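Fuculose-1-phosphate aldolase (Thermus thermophilus, PDB 2FK5) belongs to the class II aldolase and adducin family, with the AraD-like fold of a central mixed sheet flanked by helices. Local coordinates at residues A[144-157]-A[166-178]. Sequence-based numbering, arbitrary orientation.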
loop_
_atom_site.group_PDB
_atom_site.type_symbol
_atom_site.label_atom_id
_atom_site.label_comp_id
_atom_site.label_asym_id
_atom_site.label_seq_id
_atom_site.Cartn_x
_atom_site.Cartn_y
_atom_site.Cartn_z
ATOM N N ARG A 144 6.698 -12.077 27.974
ATOM C CA ARG A 144 7.154 -11.383 26.765
ATOM C C ARG A 144 6.189 -10.277 26.328
ATOM O O ARG A 144 6.549 -9.394 25.541
ATOM C CB ARG A 144 7.347 -12.390 25.629
ATOM C CG ARG A 144 8.504 -13.366 25.855
ATOM C CD ARG A 144 9.823 -12.613 25.943
ATOM N NE ARG A 144 10.123 -11.950 24.679
ATOM C CZ ARG A 144 10.722 -12.535 23.648
ATOM N NH1 ARG A 144 11.109 -13.804 23.730
ATOM N NH2 ARG A 144 10.901 -11.857 22.523
ATOM N N ALA A 145 4.962 -10.326 26.838
ATOM C CA ALA A 145 3.972 -9.309 26.500
ATOM C C ALA A 145 2.915 -9.189 27.585
ATOM O O ALA A 145 2.685 -10.122 28.348
ATOM C CB ALA A 145 3.305 -9.651 25.174
ATOM N N CYS A 146 2.273 -8.031 27.652
ATOM C CA CYS A 146 1.220 -7.837 28.623
ATOM C C CYS A 146 0.185 -6.881 28.081
ATOM O O CYS A 146 0.450 -6.110 27.152
ATOM C CB CYS A 146 1.785 -7.309 29.947
ATOM S SG CYS A 146 2.531 -5.686 29.870
ATOM N N LEU A 147 -1.009 -6.957 28.657
ATOM C CA LEU A 147 -2.114 -6.097 28.270
ATOM C C LEU A 147 -2.434 -5.140 29.401
ATOM O O LEU A 147 -2.438 -5.532 30.568
ATOM C CB LEU A 147 -3.361 -6.936 27.993
ATOM C CG LEU A 147 -3.490 -7.547 26.603
ATOM C CD1 LEU A 147 -4.415 -8.748 26.645
ATOM C CD2 LEU A 147 -4.005 -6.468 25.651
ATOM N N LEU A 148 -2.697 -3.887 29.049
ATOM C CA LEU A 148 -3.080 -2.873 30.025
ATOM C C LEU A 148 -4.572 -2.712 29.780
ATOM O O LEU A 148 -4.978 -2.209 28.735
ATOM C CB LEU A 148 -2.358 -1.557 29.753
ATOM C CG LEU A 148 -1.017 -1.388 30.461
ATOM C CD2 LEU A 148 -1.232 -1.492 31.968
ATOM N N ARG A 149 -5.387 -3.156 30.729
ATOM C CA ARG A 149 -6.829 -3.096 30.547
ATOM C C ARG A 149 -7.332 -1.778 29.995
ATOM O O ARG A 149 -7.081 -0.713 30.553
ATOM C CB ARG A 149 -7.553 -3.427 31.854
ATOM C CG ARG A 149 -9.075 -3.365 31.734
ATOM C CD ARG A 149 -9.741 -4.092 32.881
ATOM N NE ARG A 149 -9.451 -5.521 32.835
ATOM C CZ ARG A 149 -9.601 -6.352 33.861
ATOM N NH1 ARG A 149 -10.039 -5.888 35.025
ATOM N N GLY A 150 -8.025 -1.866 28.866
ATOM C CA GLY A 150 -8.595 -0.687 28.245
ATOM C C GLY A 150 -7.633 0.274 27.590
ATOM O O GLY A 150 -8.053 1.325 27.104
ATOM N N HIS A 151 -6.344 -0.045 27.581
ATOM C CA HIS A 151 -5.407 0.860 26.937
ATOM C C HIS A 151 -4.763 0.212 25.718
ATOM O O HIS A 151 -5.069 0.575 24.580
ATOM C CB HIS A 151 -4.341 1.342 27.923
ATOM C CG HIS A 151 -3.461 2.422 27.370
ATOM N ND1 HIS A 151 -3.949 3.450 26.591
ATOM C CD2 HIS A 151 -2.129 2.640 27.488
ATOM C CE1 HIS A 151 -2.955 4.254 26.253
ATOM N NE2 HIS A 151 -1.840 3.784 26.785
ATOM N N GLY A 152 -3.902 -0.767 25.944
ATOM C CA GLY A 152 -3.252 -1.419 24.827
ATOM C C GLY A 152 -2.403 -2.561 25.329
ATOM O O GLY A 152 -2.756 -3.203 26.311
ATOM N N ALA A 153 -1.279 -2.803 24.667
ATOM C CA ALA A 153 -0.401 -3.891 25.048
ATOM C C ALA A 153 1.059 -3.532 24.807
ATOM O O ALA A 153 1.365 -2.629 24.026
ATOM C CB ALA A 153 -0.757 -5.140 24.244
ATOM N N PHE A 154 1.945 -4.268 25.474
ATOM C CA PHE A 154 3.387 -4.090 25.343
ATOM C C PHE A 154 3.975 -5.455 25.011
ATOM O O PHE A 154 3.542 -6.464 25.562
ATOM C CB PHE A 154 4.003 -3.594 26.661
ATOM C CG PHE A 154 3.599 -2.195 27.036
ATOM C CD1 PHE A 154 2.390 -1.954 27.671
ATOM C CD2 PHE A 154 4.413 -1.118 26.715
ATOM C CE1 PHE A 154 2.000 -0.655 27.981
ATOM C CE2 PHE A 154 4.028 0.181 27.022
ATOM C CZ PHE A 154 2.822 0.410 27.654
ATOM N N ALA A 155 4.948 -5.490 24.103
ATOM C CA ALA A 155 5.612 -6.741 23.738
ATOM C C ALA A 155 7.100 -6.445 23.714
ATOM O O ALA A 155 7.510 -5.391 23.236
ATOM C CB ALA A 155 5.155 -7.218 22.364
ATOM N N VAL A 156 7.902 -7.376 24.216
ATOM C CA VAL A 156 9.342 -7.171 24.277
ATOM C C VAL A 156 10.129 -8.007 23.288
ATOM O O VAL A 156 9.739 -9.124 22.951
ATOM C CB VAL A 156 9.891 -7.496 25.692
ATOM C CG1 VAL A 156 9.078 -6.787 26.739
ATOM C CG2 VAL A 156 9.858 -8.995 25.934
ATOM N N GLY A 157 11.249 -7.447 22.835
ATOM C CA GLY A 157 12.144 -8.144 21.926
ATOM C C GLY A 157 13.426 -8.373 22.711
ATOM O O GLY A 157 13.833 -7.489 23.464
ATOM N N LEU A 166 13.581 -5.283 17.624
ATOM C CA LEU A 166 12.376 -4.525 17.311
ATOM C C LEU A 166 11.421 -5.344 16.436
ATOM O O LEU A 166 10.208 -5.359 16.669
ATOM C CB LEU A 166 12.740 -3.215 16.603
ATOM C CG LEU A 166 11.562 -2.278 16.331
ATOM C CD1 LEU A 166 10.858 -1.913 17.631
ATOM C CD2 LEU A 166 12.073 -1.025 15.647
ATOM N N LEU A 167 11.963 -6.019 15.428
ATOM C CA LEU A 167 11.134 -6.839 14.547
ATOM C C LEU A 167 10.540 -8.005 15.328
ATOM O O LEU A 167 9.427 -8.459 15.049
ATOM C CB LEU A 167 11.964 -7.359 13.369
ATOM C CG LEU A 167 12.310 -6.282 12.337
ATOM C CD1 LEU A 167 13.330 -6.818 11.344
ATOM C CD2 LEU A 167 11.041 -5.835 11.625
ATOM N N GLU A 168 11.286 -8.484 16.314
ATOM C CA GLU A 168 10.811 -9.575 17.150
ATOM C C GLU A 168 9.630 -9.088 17.988
ATOM O O GLU A 168 8.613 -9.773 18.098
ATOM C CB GLU A 168 11.935 -10.051 18.064
ATOM C CG GLU A 168 11.549 -11.154 19.021
ATOM C CD GLU A 168 12.646 -11.432 20.032
ATOM O OE1 GLU A 168 12.535 -12.423 20.777
ATOM O OE2 GLU A 168 13.616 -10.651 20.086
ATOM N N ALA A 169 9.773 -7.906 18.586
ATOM C CA ALA A 169 8.713 -7.308 19.412
ATOM C C ALA A 169 7.459 -7.078 18.568
ATOM O O ALA A 169 6.338 -7.371 18.988
ATOM C CB ALA A 169 9.201 -5.985 19.994
ATOM N N TYR A 170 7.664 -6.531 17.374
ATOM C CA TYR A 170 6.580 -6.276 16.442
ATOM C C TYR A 170 5.843 -7.580 16.146
ATOM O O TYR A 170 4.613 -7.611 16.128
ATOM C CB TYR A 170 7.136 -5.681 15.137
ATOM C CG TYR A 170 6.249 -5.934 13.937
ATOM C CD1 TYR A 170 6.503 -6.999 13.067
ATOM C CD2 TYR A 170 5.113 -5.155 13.712
ATOM C CE1 TYR A 170 5.640 -7.285 12.005
ATOM C CE2 TYR A 170 4.238 -5.441 12.653
ATOM C CZ TYR A 170 4.511 -6.508 11.809
ATOM O OH TYR A 170 3.628 -6.823 10.800
ATOM N N GLY A 171 6.609 -8.648 15.912
ATOM C CA GLY A 171 6.031 -9.952 15.620
ATOM C C GLY A 171 5.175 -10.478 16.754
ATOM O O GLY A 171 4.122 -11.090 16.532
ATOM N N LEU A 172 5.617 -10.245 17.984
ATOM C CA LEU A 172 4.853 -10.701 19.138
ATOM C C LEU A 172 3.567 -9.910 19.243
ATOM O O LEU A 172 2.540 -10.443 19.652
ATOM C CB LEU A 172 5.652 -10.521 20.434
ATOM C CG LEU A 172 6.834 -11.474 20.616
ATOM C CD1 LEU A 172 7.613 -11.096 21.862
ATOM C CD2 LEU A 172 6.322 -12.902 20.714
ATOM N N MET A 173 3.624 -8.631 18.883
ATOM C CA MET A 173 2.434 -7.791 18.953
ATOM C C MET A 173 1.394 -8.277 17.943
ATOM O O MET A 173 0.207 -8.358 18.266
ATOM C CB MET A 173 2.794 -6.330 18.689
ATOM C CG MET A 173 1.626 -5.351 18.853
ATOM S SD MET A 173 0.897 -5.368 20.519
ATOM C CE MET A 173 2.226 -4.625 21.470
ATOM N N THR A 174 1.833 -8.613 16.728
ATOM C CA THR A 174 0.891 -9.091 15.715
ATOM C C THR A 174 0.349 -10.451 16.110
ATOM O O THR A 174 -0.826 -10.741 15.881
ATOM C CB THR A 174 1.520 -9.169 14.287
ATOM O OG1 THR A 174 2.626 -10.073 14.277
ATOM C CG2 THR A 174 1.996 -7.800 13.846
ATOM N N THR A 175 1.199 -11.282 16.712
ATOM C CA THR A 175 0.783 -12.607 17.167
ATOM C C THR A 175 -0.289 -12.450 18.248
ATOM O O THR A 175 -1.254 -13.219 18.293
ATOM C CB THR A 175 1.974 -13.396 17.744
ATOM O OG1 THR A 175 2.873 -13.734 16.682
ATOM C CG2 THR A 175 1.502 -14.671 18.431
ATOM N N LEU A 176 -0.113 -11.452 19.115
ATOM C CA LEU A 176 -1.082 -11.184 20.173
ATOM C C LEU A 176 -2.467 -10.829 19.626
ATOM O O LEU A 176 -3.467 -11.383 20.078
ATOM C CB LEU A 176 -0.601 -10.049 21.082
ATOM C CG LEU A 176 -1.647 -9.499 22.068
ATOM C CD1 LEU A 176 -2.328 -10.632 22.815
ATOM C CD2 LEU A 176 -0.974 -8.555 23.046
ATOM N N GLU A 177 -2.548 -9.909 18.666
ATOM C CA GLU A 177 -3.869 -9.547 18.142
ATOM C C GLU A 177 -4.476 -10.697 17.344
ATOM O O GLU A 177 -5.680 -10.914 17.399
ATOM C CB GLU A 177 -3.810 -8.268 17.295
ATOM C CG GLU A 177 -5.152 -7.880 16.616
ATOM C CD GLU A 177 -6.268 -7.431 17.587
ATOM O OE1 GLU A 177 -7.311 -6.937 17.106
ATOM O OE2 GLU A 177 -6.123 -7.568 18.817
ATOM N N GLU A 178 -3.647 -11.448 16.619
ATOM C CA GLU A 178 -4.150 -12.600 15.865
ATOM C C GLU A 178 -4.719 -13.647 16.841
ATOM O O GLU A 178 -5.777 -14.221 16.595
ATOM C CB GLU A 178 -3.028 -13.220 15.024
ATOM C CG GLU A 178 -2.387 -12.222 14.071
ATOM C CD GLU A 178 -1.224 -12.804 13.293
ATOM O OE1 GLU A 178 -0.467 -13.616 13.866
ATOM O OE2 GLU A 178 -1.059 -12.433 12.113
#
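Val156 O, on the last strand of the hairpin, takes two N-H groups from Arg144 while a methyl of the helix, Leu172 CD1, presses on it from 3.1 Å. The stronger bond runs from Arg144 NH2 to Val156 O, 3.0 Å, with the oxygen in the guanidinium plane; Arg144 NE adds a weak one. Arg144 NH2 also reaches across to Glu168 OE1, the salt bridge of the contact, modelled very short at 2.5 Å and bent to 151° at the hydrogen. OE1 lies at the edge of the guanidinium, but with the carboxylate plane 88° from it the bridge is one nitrogen to one oxygen rather than a paired, coplanar one. Arg144 gets there by curling through two successive turns, whereas Glu168 reaches out extended. Glu168 OE2 sits 3.4 Å from Gly157 CA and accepts the backbone N-H groups of Leu158 and Lys159.

Further along, the contact turns apolar. The directions of helix segment 166-178 and strand 152-157 differ by 144°, nearer antiparallel than perpendicular, and small residues let them come close: Gly157 and Ala169 have their CA atoms 4.3 Å apart. Ala155 CB rests against Leu172 CB and Met173 CE. Met173 doubles back beyond CG, which brings its CE to 3.4 Å from Ala153 O; Ala153 CB then meets Leu176 CD2 at 3.6 Å. Behind the strand, Phe154 and Val156 point away from this helix and pack on helix 130-142, giving three alpha-beta-alpha layers.

The chemistry is thus divided: methyl and thioether groups bury the middle of the strand against the helix, while at the Gly157 end Arg144 ties the strand carbonyl to Glu168, whose charge is probably steadied by the guanidinium and the two backbone N-H groups together.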